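Local coordinates for protein methylmalonyl-CoA carboxyltransferase 12S subunit (Propionibacterium freudenreichii, PDB 1ON3) that transfers the carboxyl group of methylmalonyl-CoA to the biotin of the 1.3S subunit, as the hexameric core of the transcarboxylase multienzyme complex, at residues S264-N269 and F320-G325; E397-K402 and Q511-K516. All blocks are in the same frame, centred on the assembly; numbering follows the deposited sequence. Where two conformers were deposited one is given.

The two contacts show how irregular segments are tied to a duplicated fold of the ClpP/crotonase clan. In interaction 1 the connection after helix 241-253 is laid against the turn between strands 316-323 and 326-333, on the sheet of the second half of the chain. Interaction 2 pins the chain that follows helix 495-505 to the end of helix 384-397, where neighbouring subunits also meet. Their centres lie 24 Å apart, with nearest atoms about 10 Å apart, so they do not touch. Strand 402-407, which interaction 2 leads into, belongs to the same sheet as strand 316-323. None of the four segments contributes a residue to the methylmalonyl-CoA or methylmalonic acid pockets.

Interaction 1. Residues S264-N269 and F320-G325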
loop_
_atom_site.group_PDB
_atom_site.type_symbol
_atom_site.label_atom_id
_atom_site.label_comp_id
_atom_site.label_asym_id
_atom_site.label_seq_id
_atom_site.Cartn_x
_atom_site.Cartn_y
_atom_site.Cartn_z
ATOM N N SER E 264 -3.780 12.194 -24.409
ATOM C CA SER E 264 -4.953 13.021 -24.666
ATOM C C SER E 264 -5.439 12.732 -26.095
ATOM O O SER E 264 -4.632 12.503 -27.007
ATOM C CB SER E 264 -4.592 14.502 -24.509
ATOM O OG SER E 264 -4.103 14.745 -23.204
ATOM N N PHE E 265 -6.755 12.714 -26.285
ATOM C CA PHE E 265 -7.321 12.456 -27.602
ATOM C C PHE E 265 -6.981 13.618 -28.522
ATOM O O PHE E 265 -6.885 14.764 -28.076
ATOM C CB PHE E 265 -8.846 12.318 -27.521
ATOM C CG PHE E 265 -9.323 11.076 -26.813
ATOM C CD1 PHE E 265 -8.435 10.234 -26.140
ATOM C CD2 PHE E 265 -10.677 10.759 -26.803
ATOM C CE1 PHE E 265 -8.897 9.106 -25.474
ATOM C CE2 PHE E 265 -11.143 9.626 -26.134
ATOM C CZ PHE E 265 -10.252 8.804 -25.471
ATOM N N VAL E 266 -6.824 13.320 -29.805
ATOM C CA VAL E 266 -6.497 14.333 -30.808
ATOM C C VAL E 266 -7.408 14.194 -32.038
ATOM O O VAL E 266 -7.610 13.083 -32.536
ATOM C CB VAL E 266 -5.009 14.193 -31.251
ATOM C CG1 VAL E 266 -4.696 15.141 -32.405
ATOM C CG2 VAL E 266 -4.095 14.489 -30.071
ATOM N N ASN E 267 -7.969 15.315 -32.506
ATOM C CA ASN E 267 -8.832 15.345 -33.697
ATOM C C ASN E 267 -9.664 14.080 -33.867
ATOM O O ASN E 267 -9.569 13.406 -34.888
ATOM C CB ASN E 267 -7.974 15.530 -34.949
ATOM C CG ASN E 267 -7.265 16.870 -34.979
ATOM O OD1 ASN E 267 -6.240 17.026 -35.645
ATOM N ND2 ASN E 267 -7.818 17.851 -34.272
ATOM N N PRO E 268 -10.520 13.767 -32.888
ATOM C CA PRO E 268 -11.361 12.570 -32.934
ATOM C C PRO E 268 -12.311 12.468 -34.112
ATOM O O PRO E 268 -13.025 13.422 -34.435
ATOM C CB PRO E 268 -12.125 12.624 -31.610
ATOM C CG PRO E 268 -11.273 13.510 -30.730
ATOM C CD PRO E 268 -10.803 14.560 -31.680
ATOM N N ASN E 269 -12.309 11.311 -34.762
ATOM C CA ASN E 269 -13.221 11.055 -35.869
ATOM C C ASN E 269 -14.151 10.012 -35.250
ATOM O O ASN E 269 -13.712 8.909 -34.907
ATOM C CB ASN E 269 -12.481 10.462 -37.067
ATOM C CG ASN E 269 -13.366 10.320 -38.286
ATOM O OD1 ASN E 269 -14.412 9.684 -38.236
ATOM N ND2 ASN E 269 -12.946 10.915 -39.395
ATOM N N PHE E 320 1.569 3.653 -34.890
ATOM C CA PHE E 320 0.702 4.369 -33.970
ATOM C C PHE E 320 -0.426 4.967 -34.815
ATOM O O PHE E 320 -0.200 5.421 -35.943
ATOM C CB PHE E 320 1.448 5.512 -33.279
ATOM C CG PHE E 320 2.357 5.072 -32.173
ATOM C CD1 PHE E 320 3.720 5.344 -32.223
ATOM C CD2 PHE E 320 1.848 4.418 -31.056
ATOM C CE1 PHE E 320 4.566 4.973 -31.161
ATOM C CE2 PHE E 320 2.677 4.044 -30.000
ATOM C CZ PHE E 320 4.035 4.321 -30.048
ATOM N N ALA E 321 -1.635 4.975 -34.269
ATOM C CA ALA E 321 -2.767 5.547 -34.972
ATOM C C ALA E 321 -3.787 5.930 -33.936
ATOM O O ALA E 321 -3.526 5.860 -32.732
ATOM C CB ALA E 321 -3.361 4.534 -35.928
ATOM N N ARG E 322 -4.964 6.328 -34.398
ATOM C CA ARG E 322 -6.014 6.693 -33.476
ATOM C C ARG E 322 -7.363 6.158 -33.916
ATOM O O ARG E 322 -7.644 6.027 -35.117
ATOM C CB ARG E 322 -6.091 8.213 -33.330
ATOM C CG ARG E 322 -4.958 8.815 -32.494
ATOM C CD ARG E 322 -5.087 10.319 -32.404
ATOM N NE ARG E 322 -3.917 10.917 -31.769
ATOM C CZ ARG E 322 -2.901 11.472 -32.420
ATOM N NH1 ARG E 322 -2.891 11.519 -33.745
ATOM N NH2 ARG E 322 -1.888 11.982 -31.731
ATOM N N VAL E 323 -8.180 5.807 -32.933
ATOM C CA VAL E 323 -9.532 5.355 -33.212
ATOM C C VAL E 323 -10.396 6.228 -32.317
ATOM O O VAL E 323 -10.258 6.203 -31.097
ATOM C CB VAL E 323 -9.739 3.860 -32.874
ATOM C CG1 VAL E 323 -11.202 3.479 -33.139
ATOM C CG2 VAL E 323 -8.818 2.995 -33.753
ATOM N N ASN E 324 -11.270 7.019 -32.931
ATOM C CA ASN E 324 -12.130 7.932 -32.180
ATOM C C ASN E 324 -11.262 8.859 -31.324
ATOM O O ASN E 324 -11.605 9.180 -30.184
ATOM C CB ASN E 324 -13.098 7.153 -31.291
ATOM C CG ASN E 324 -14.073 6.282 -32.093
ATOM O OD1 ASN E 324 -14.569 5.282 -31.584
ATOM N ND2 ASN E 324 -14.356 6.672 -33.333
ATOM N N GLY E 325 -10.130 9.277 -31.886
ATOM C CA GLY E 325 -9.221 10.179 -31.186
ATOM C C GLY E 325 -8.274 9.568 -30.171
ATOM O O GLY E 325 -7.370 10.248 -29.682
HETATM O O HOH W 1 -3.672 10.713 -28.944
#
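Val266 lies over one face of the Arg322 guanidinium, its CB 3.4 Å above the plane and displaced toward the rim. The arginine chain, extended from CG to NE, brings NE under Val266 CB (3.5 Å), and the two side chains cross obliquely. At the edge of the guanidinium, in its plane, a water accepts from Arg322 NE and donates to Ser264 O, while Arg322 NH2 bonds to Ser253 and Phe254 makes a cation-pi contact. An alanine in place of Arg322 would probably open a gap beneath Val266 and leave both Ser253 and the water bound to Ser264 O without this partner.

The turn after strand 316-323 leads into its antiparallel neighbour 326-333, a beta hairpin in the sheet of the second carboxyltransferase half, and the 264-269 loop drapes over it. Here Val266 N donates to Gly325 O at 3.1 Å; the Phe265 ring stands obliquely to the same oxygen. Gly325, at a positive phi (81°) that suits glycine, packs its CA 3.7 Å from Pro268 CA. Beyond it, Asn324 ND2 meets a lone pair of Asn269 O at 2.8 Å, almost in its own amide plane, and Asp301 receives the backbone N-H groups of Asn324, Gly325 and Asn269.

Interaction 2. Residues E397-K402 and Q511-K516; sequences EATVPK and QTRPAK
A salt bridge carries the charged part of this contact in one of the two conformers of Glu397: Arg513 NH2 approaches Glu397 OE2 at 2.8 Å. The carboxylate and guanidinium planes are 86° apart, and NH2 reaches OE2 from above the carboxylate plane. Bends at chi2 and chi3 (-69° and -68°) set Arg513 CD and then NE, which makes a weak 3.2 Å bond to the same Glu397 OE2. In this conformer Lys516 NZ, 4.3 Å from Glu397 OE2, is linked to it through a water that donates to the carboxylate; the positive charges nearby would be expected to stabilise the ionised glutamate.

Apolar contact is made by Thr399 CG2, which packs on Arg513 CG at 3.6 Å.

Structurally, the loop linking helix 384-397 to strand 402-407, an alpha-to-beta connection of the crotonase-type fold in the second half of the chain, meets the chain beyond helix 495-505. This is also a subunit interface of the hexamer: Lys516 NZ bonds to Ser165 O and Lys163 O of the second subunit, whose Lys517 binds Thr399 OG1.

Waters bridge the segments: one donates to Thr399 OG1 and Gln511 O, another donates to Thr399 O and accepts weakly from Gln511 N. Gln511 OE1 (2.7 Å) and Lys402 NZ (2.8 Å) share a third, and OE1 lies 3.4 Å from Thr399 CA. Locally, Lys402 NZ is shared among Ala398 O (3.1 Å), Tyr395 O and Leu423 O.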
loop_
_atom_site.group_PDB
_atom_site.type_symbol
_atom_site.label_atom_id
_atom_site.label_comp_id
_atom_site.label_asym_id
_atom_site.label_seq_id
_atom_site.Cartn_x
_atom_site.Cartn_y
_atom_site.Cartn_z
ATOM N N GLU E 397 2.200 -10.342 -20.696
ATOM C CA GLU E 397 2.444 -9.440 -19.574
ATOM C C GLU E 397 1.613 -8.155 -19.709
ATOM O O GLU E 397 1.276 -7.513 -18.716
ATOM C CB GLU E 397 3.927 -9.063 -19.520
ATOM C CG GLU E 397 4.301 -8.159 -18.356
ATOM C CD GLU E 397 4.212 -8.856 -17.007
ATOM O OE1 GLU E 397 4.335 -8.166 -15.975
ATOM O OE2 GLU E 397 4.026 -10.092 -16.973
ATOM N N ALA E 398 1.304 -7.776 -20.938
ATOM C CA ALA E 398 0.567 -6.536 -21.160
ATOM C C ALA E 398 -0.804 -6.514 -20.497
ATOM O O ALA E 398 -1.528 -7.515 -20.510
ATOM C CB ALA E 398 0.440 -6.259 -22.668
ATOM N N THR E 399 -1.153 -5.364 -19.914
ATOM C CA THR E 399 -2.445 -5.202 -19.253
ATOM C C THR E 399 -3.332 -4.134 -19.917
ATOM O O THR E 399 -4.476 -3.919 -19.503
ATOM C CB THR E 399 -2.270 -4.876 -17.745
ATOM O OG1 THR E 399 -1.469 -3.699 -17.603
ATOM C CG2 THR E 399 -1.590 -6.049 -17.013
ATOM N N VAL E 400 -2.814 -3.461 -20.940
ATOM C CA VAL E 400 -3.630 -2.472 -21.641
ATOM C C VAL E 400 -4.676 -3.261 -22.430
ATOM O O VAL E 400 -4.569 -4.483 -22.562
ATOM C CB VAL E 400 -2.813 -1.642 -22.679
ATOM C CG1 VAL E 400 -1.844 -0.688 -21.974
ATOM C CG2 VAL E 400 -2.041 -2.580 -23.616
ATOM N N PRO E 401 -5.710 -2.577 -22.940
ATOM C CA PRO E 401 -6.733 -3.275 -23.724
ATOM C C PRO E 401 -6.018 -3.911 -24.920
ATOM O O PRO E 401 -5.145 -3.288 -25.525
ATOM C CB PRO E 401 -7.668 -2.142 -24.164
ATOM C CG PRO E 401 -7.606 -1.197 -22.989
ATOM C CD PRO E 401 -6.121 -1.195 -22.631
ATOM N N LYS E 402 -6.368 -5.155 -25.236
ATOM C CA LYS E 402 -5.777 -5.863 -26.368
ATOM C C LYS E 402 -6.917 -6.354 -27.250
ATOM O O LYS E 402 -7.729 -7.166 -26.818
ATOM C CB LYS E 402 -4.924 -7.032 -25.862
ATOM C CG LYS E 402 -3.633 -6.553 -25.165
ATOM C CD LYS E 402 -2.823 -7.699 -24.548
ATOM C CE LYS E 402 -3.502 -8.262 -23.327
ATOM N NZ LYS E 402 -2.745 -9.388 -22.712
ATOM N N GLN E 511 -6.567 -4.342 -14.907
ATOM C CA GLN E 511 -6.046 -5.698 -14.803
ATOM C C GLN E 511 -4.751 -5.698 -14.012
ATOM O O GLN E 511 -3.852 -4.906 -14.283
ATOM C CB GLN E 511 -5.795 -6.236 -16.205
ATOM C CG GLN E 511 -5.476 -7.705 -16.276
ATOM C CD GLN E 511 -5.445 -8.183 -17.705
ATOM O OE1 GLN E 511 -4.605 -7.748 -18.494
ATOM N NE2 GLN E 511 -6.378 -9.068 -18.060
ATOM N N THR E 512 -4.659 -6.601 -13.050
ATOM C CA THR E 512 -3.486 -6.700 -12.195
ATOM C C THR E 512 -2.607 -7.908 -12.511
ATOM O O THR E 512 -3.045 -8.861 -13.151
ATOM C CB THR E 512 -3.910 -6.759 -10.723
ATOM O OG1 THR E 512 -4.839 -7.837 -10.539
ATOM C CG2 THR E 512 -4.569 -5.442 -10.314
ATOM N N ARG E 513 -1.364 -7.852 -12.045
ATOM C CA ARG E 513 -0.380 -8.908 -12.276
ATOM C C ARG E 513 0.211 -9.365 -10.945
ATOM O O ARG E 513 0.163 -8.631 -9.962
ATOM C CB ARG E 513 0.746 -8.366 -13.173
ATOM C CG ARG E 513 0.302 -7.950 -14.573
ATOM C CD ARG E 513 -0.093 -9.185 -15.384
ATOM N NE ARG E 513 1.062 -10.029 -15.683
ATOM C CZ ARG E 513 0.990 -11.304 -16.062
ATOM N NH1 ARG E 513 -0.184 -11.909 -16.191
ATOM N NH2 ARG E 513 2.101 -11.974 -16.323
ATOM N N PRO E 514 0.771 -10.588 -10.895
ATOM C CA PRO E 514 1.366 -11.083 -9.650
ATOM C C PRO E 514 2.481 -10.135 -9.216
ATOM O O PRO E 514 3.130 -9.516 -10.055
ATOM C CB PRO E 514 1.916 -12.450 -10.051
ATOM C CG PRO E 514 0.985 -12.883 -11.147
ATOM C CD PRO E 514 0.822 -11.622 -11.949
ATOM N N ALA E 515 2.703 -10.021 -7.909
ATOM C CA ALA E 515 3.761 -9.148 -7.408
ATOM C C ALA E 515 5.110 -9.753 -7.787
ATOM O O ALA E 515 5.354 -10.945 -7.573
ATOM C CB ALA E 515 3.650 -9.006 -5.882
ATOM N N LYS E 516 5.975 -8.931 -8.365
ATOM C CA LYS E 516 7.306 -9.363 -8.776
ATOM C C LYS E 516 8.131 -8.121 -9.071
ATOM O O LYS E 516 7.575 -7.069 -9.364
ATOM C CB LYS E 516 7.220 -10.228 -10.039
ATOM C CG LYS E 516 6.608 -9.522 -11.245
ATOM C CD LYS E 516 6.486 -10.465 -12.456
ATOM C CE LYS E 516 5.298 -11.427 -12.319
ATOM N NZ LYS E 516 5.196 -12.383 -13.475
HETATM O O HOH W 2 5.934 -11.767 -16.070
HETATM O O HOH W 3 -1.202 -3.324 -14.847
HETATM O O HOH W 4 -5.373 -2.602 -17.498
HETATM O O HOH W 5 -4.171 -9.739 -20.317
#